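C. albicans actin interacting protein Aip5 (Candida albicans SC5314, PDB 6M4C) probably promotes actin nucleation as a partner of the polarisome complex, supporting the filamentous growth of this fungus. Local coordinates at residues I14-A19 against F42-L47. Sequence-based numbering, arbitrary orientation.
Sequences IFTSLA and FEYRDL
Ile-14 packs against two rings, Phe-42 just ahead of strand 43-46 and Tyr-44 within it. Its CD1 lies over one face of Phe-42, 4.0 Å from the ring centroid in a CH-pi contact, while CG2, held anti to the backbone N, runs beside Tyr-44 and meets CE1 of that ring at 3.6 Å. Thr-16 CG2 reaches CD1 of the same tyrosine; Thr-16 OG1 is hydrogen-bonded to Ser-28 of helix 22-36, which covers this face. Strands 12-16 and 43-46 run parallel, joined by that helix as a beta-alpha-beta unit of the thioredoxin-like fold, and the backbone bonds alternate from Ile-14 N to Glu-43 O through to Leu-47 N to Thr-16 O. On the other face, against helix 51-60, Phe-15 and Arg-45 lie side by side, ring and guanidinium planes 41° apart. The arginine chain bends at chi2 (-88°), and its NH1 comes within 3.5 Å of Phe-15 CZ; Tyr-13 gives the guanidinium a cation-pi partner. The Leu-47 side chain crosses Phe-15 at about a right angle, with Leu-47 CD1 4.0 Å from Phe-15 CD2. Past the end of strand 12-16, Leu-18 N gives a nearly straight bond (170°) to Asp-46 OD1 at 2.9 Å, and Tyr-44 of the second subunit packs on both residues.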
loop_
_atom_site.group_PDB
_atom_site.type_symbol
_atom_site.label_atom_id
_atom_site.label_comp_id
_atom_site.label_asym_id
_atom_site.label_seq_id
_atom_site.Cartn_x
_atom_site.Cartn_y
_atom_site.Cartn_z
ATOM N N ILE A 14 -4.293 5.301 -3.347
ATOM C CA ILE A 14 -5.246 5.462 -2.271
ATOM C C ILE A 14 -4.487 5.801 -0.991
ATOM O O ILE A 14 -3.708 4.990 -0.484
ATOM C CB ILE A 14 -6.105 4.209 -2.103
ATOM C CG1 ILE A 14 -6.946 3.977 -3.355
ATOM C CG2 ILE A 14 -6.975 4.360 -0.878
ATOM C CD1 ILE A 14 -8.064 2.992 -3.174
ATOM N N PHE A 15 -4.721 7.024 -0.492
ATOM C CA PHE A 15 -4.204 7.444 0.796
ATOM C C PHE A 15 -5.160 6.899 1.844
ATOM O O PHE A 15 -6.375 6.941 1.641
ATOM C CB PHE A 15 -4.036 8.964 0.835
ATOM C CG PHE A 15 -2.753 9.492 0.238
ATOM C CD1 PHE A 15 -2.126 8.853 -0.826
ATOM C CD2 PHE A 15 -2.151 10.624 0.756
ATOM C CE1 PHE A 15 -0.956 9.358 -1.382
ATOM C CE2 PHE A 15 -0.975 11.123 0.205
ATOM C CZ PHE A 15 -0.378 10.500 -0.866
ATOM N N THR A 16 -4.603 6.327 2.918
ATOM C CA THR A 16 -5.434 5.712 3.942
ATOM C C THR A 16 -4.644 5.509 5.237
ATOM O O THR A 16 -3.461 5.866 5.323
ATOM C CB THR A 16 -6.051 4.397 3.455
ATOM O OG1 THR A 16 -7.041 4.069 4.428
ATOM C CG2 THR A 16 -5.051 3.265 3.349
ATOM N N SER A 17 -5.327 4.938 6.240
ATOM C CA SER A 17 -4.671 4.568 7.484
ATOM C C SER A 17 -5.172 3.217 7.983
ATOM O O SER A 17 -6.341 3.078 8.317
ATOM C CB SER A 17 -4.846 5.635 8.529
ATOM O OG SER A 17 -4.166 5.294 9.727
ATOM N N LEU A 18 -4.258 2.245 8.070
ATOM C CA LEU A 18 -4.576 0.920 8.572
ATOM C C LEU A 18 -4.788 0.979 10.079
ATOM O O LEU A 18 -5.196 -0.002 10.688
ATOM C CB LEU A 18 -3.423 -0.027 8.241
ATOM C CG LEU A 18 -3.526 -0.709 6.885
ATOM C CD1 LEU A 18 -3.166 0.263 5.781
ATOM C CD2 LEU A 18 -2.616 -1.919 6.842
ATOM N N ALA A 19 -4.519 2.139 10.674
ATOM C CA ALA A 19 -4.769 2.313 12.090
ATOM C C ALA A 19 -5.993 3.209 12.293
ATOM O O ALA A 19 -6.233 3.712 13.389
ATOM C CB ALA A 19 -3.528 2.879 12.720
ATOM N N PHE A 42 -3.608 1.037 -8.902
ATOM C CA PHE A 42 -3.284 1.895 -7.766
ATOM C C PHE A 42 -2.445 1.196 -6.684
ATOM O O PHE A 42 -2.509 -0.013 -6.507
ATOM C CB PHE A 42 -4.589 2.436 -7.185
ATOM C CG PHE A 42 -5.376 1.426 -6.401
ATOM C CD1 PHE A 42 -5.134 1.243 -5.052
ATOM C CD2 PHE A 42 -6.364 0.667 -7.002
ATOM C CE1 PHE A 42 -5.881 0.331 -4.313
ATOM C CE2 PHE A 42 -7.093 -0.261 -6.265
ATOM C CZ PHE A 42 -6.843 -0.437 -4.921
ATOM N N GLU A 43 -1.647 1.974 -5.940
ATOM C CA GLU A 43 -0.954 1.487 -4.756
ATOM C C GLU A 43 -1.497 2.245 -3.551
ATOM O O GLU A 43 -1.814 3.424 -3.678
ATOM C CB GLU A 43 0.552 1.754 -4.818
ATOM C CG GLU A 43 1.339 1.008 -5.878
ATOM C CD GLU A 43 2.792 1.455 -6.005
ATOM O OE1 GLU A 43 3.389 1.816 -4.966
ATOM O OE2 GLU A 43 3.338 1.441 -7.138
ATOM N N TYR A 44 -1.589 1.563 -2.396
ATOM C CA TYR A 44 -1.942 2.171 -1.119
ATOM C C TYR A 44 -0.744 2.912 -0.514
ATOM O O TYR A 44 0.414 2.579 -0.779
ATOM C CB TYR A 44 -2.385 1.099 -0.132
ATOM C CG TYR A 44 -3.809 0.637 -0.268
ATOM C CD1 TYR A 44 -4.847 1.390 0.245
ATOM C CD2 TYR A 44 -4.121 -0.581 -0.849
ATOM C CE1 TYR A 44 -6.163 0.961 0.169
ATOM C CE2 TYR A 44 -5.434 -1.016 -0.964
ATOM C CZ TYR A 44 -6.460 -0.248 -0.436
ATOM O OH TYR A 44 -7.766 -0.655 -0.489
ATOM N N ARG A 45 -1.040 3.970 0.259
ATOM C CA ARG A 45 -0.056 4.704 1.051
ATOM C C ARG A 45 -0.636 4.830 2.453
ATOM O O ARG A 45 -1.813 5.186 2.584
ATOM C CB ARG A 45 0.220 6.099 0.478
ATOM C CG ARG A 45 0.932 6.102 -0.864
ATOM C CD ARG A 45 2.425 6.080 -0.675
ATOM N NE ARG A 45 3.005 6.715 -1.842
ATOM C CZ ARG A 45 3.087 8.031 -2.012
ATOM N NH1 ARG A 45 2.667 8.842 -1.057
ATOM N NH2 ARG A 45 3.616 8.532 -3.116
ATOM N N ASP A 46 0.168 4.463 3.468
ATOM C CA ASP A 46 -0.236 4.518 4.863
ATOM C C ASP A 46 0.266 5.828 5.467
ATOM O O ASP A 46 1.411 6.217 5.264
ATOM C CB ASP A 46 0.298 3.315 5.634
ATOM C CG ASP A 46 -0.392 3.002 6.955
ATOM O OD1 ASP A 46 -1.646 3.042 7.007
ATOM O OD2 ASP A 46 0.340 2.654 7.920
ATOM N N LEU A 47 -0.604 6.509 6.216
ATOM C CA LEU A 47 -0.247 7.796 6.791
ATOM C C LEU A 47 0.315 7.592 8.196
ATOM O O LEU A 47 0.514 8.550 8.938
ATOM C CB LEU A 47 -1.495 8.687 6.802
ATOM C CG LEU A 47 -1.579 9.714 5.678
ATOM C CD1 LEU A 47 -1.469 9.034 4.321
ATOM C CD2 LEU A 47 -2.856 10.521 5.785
#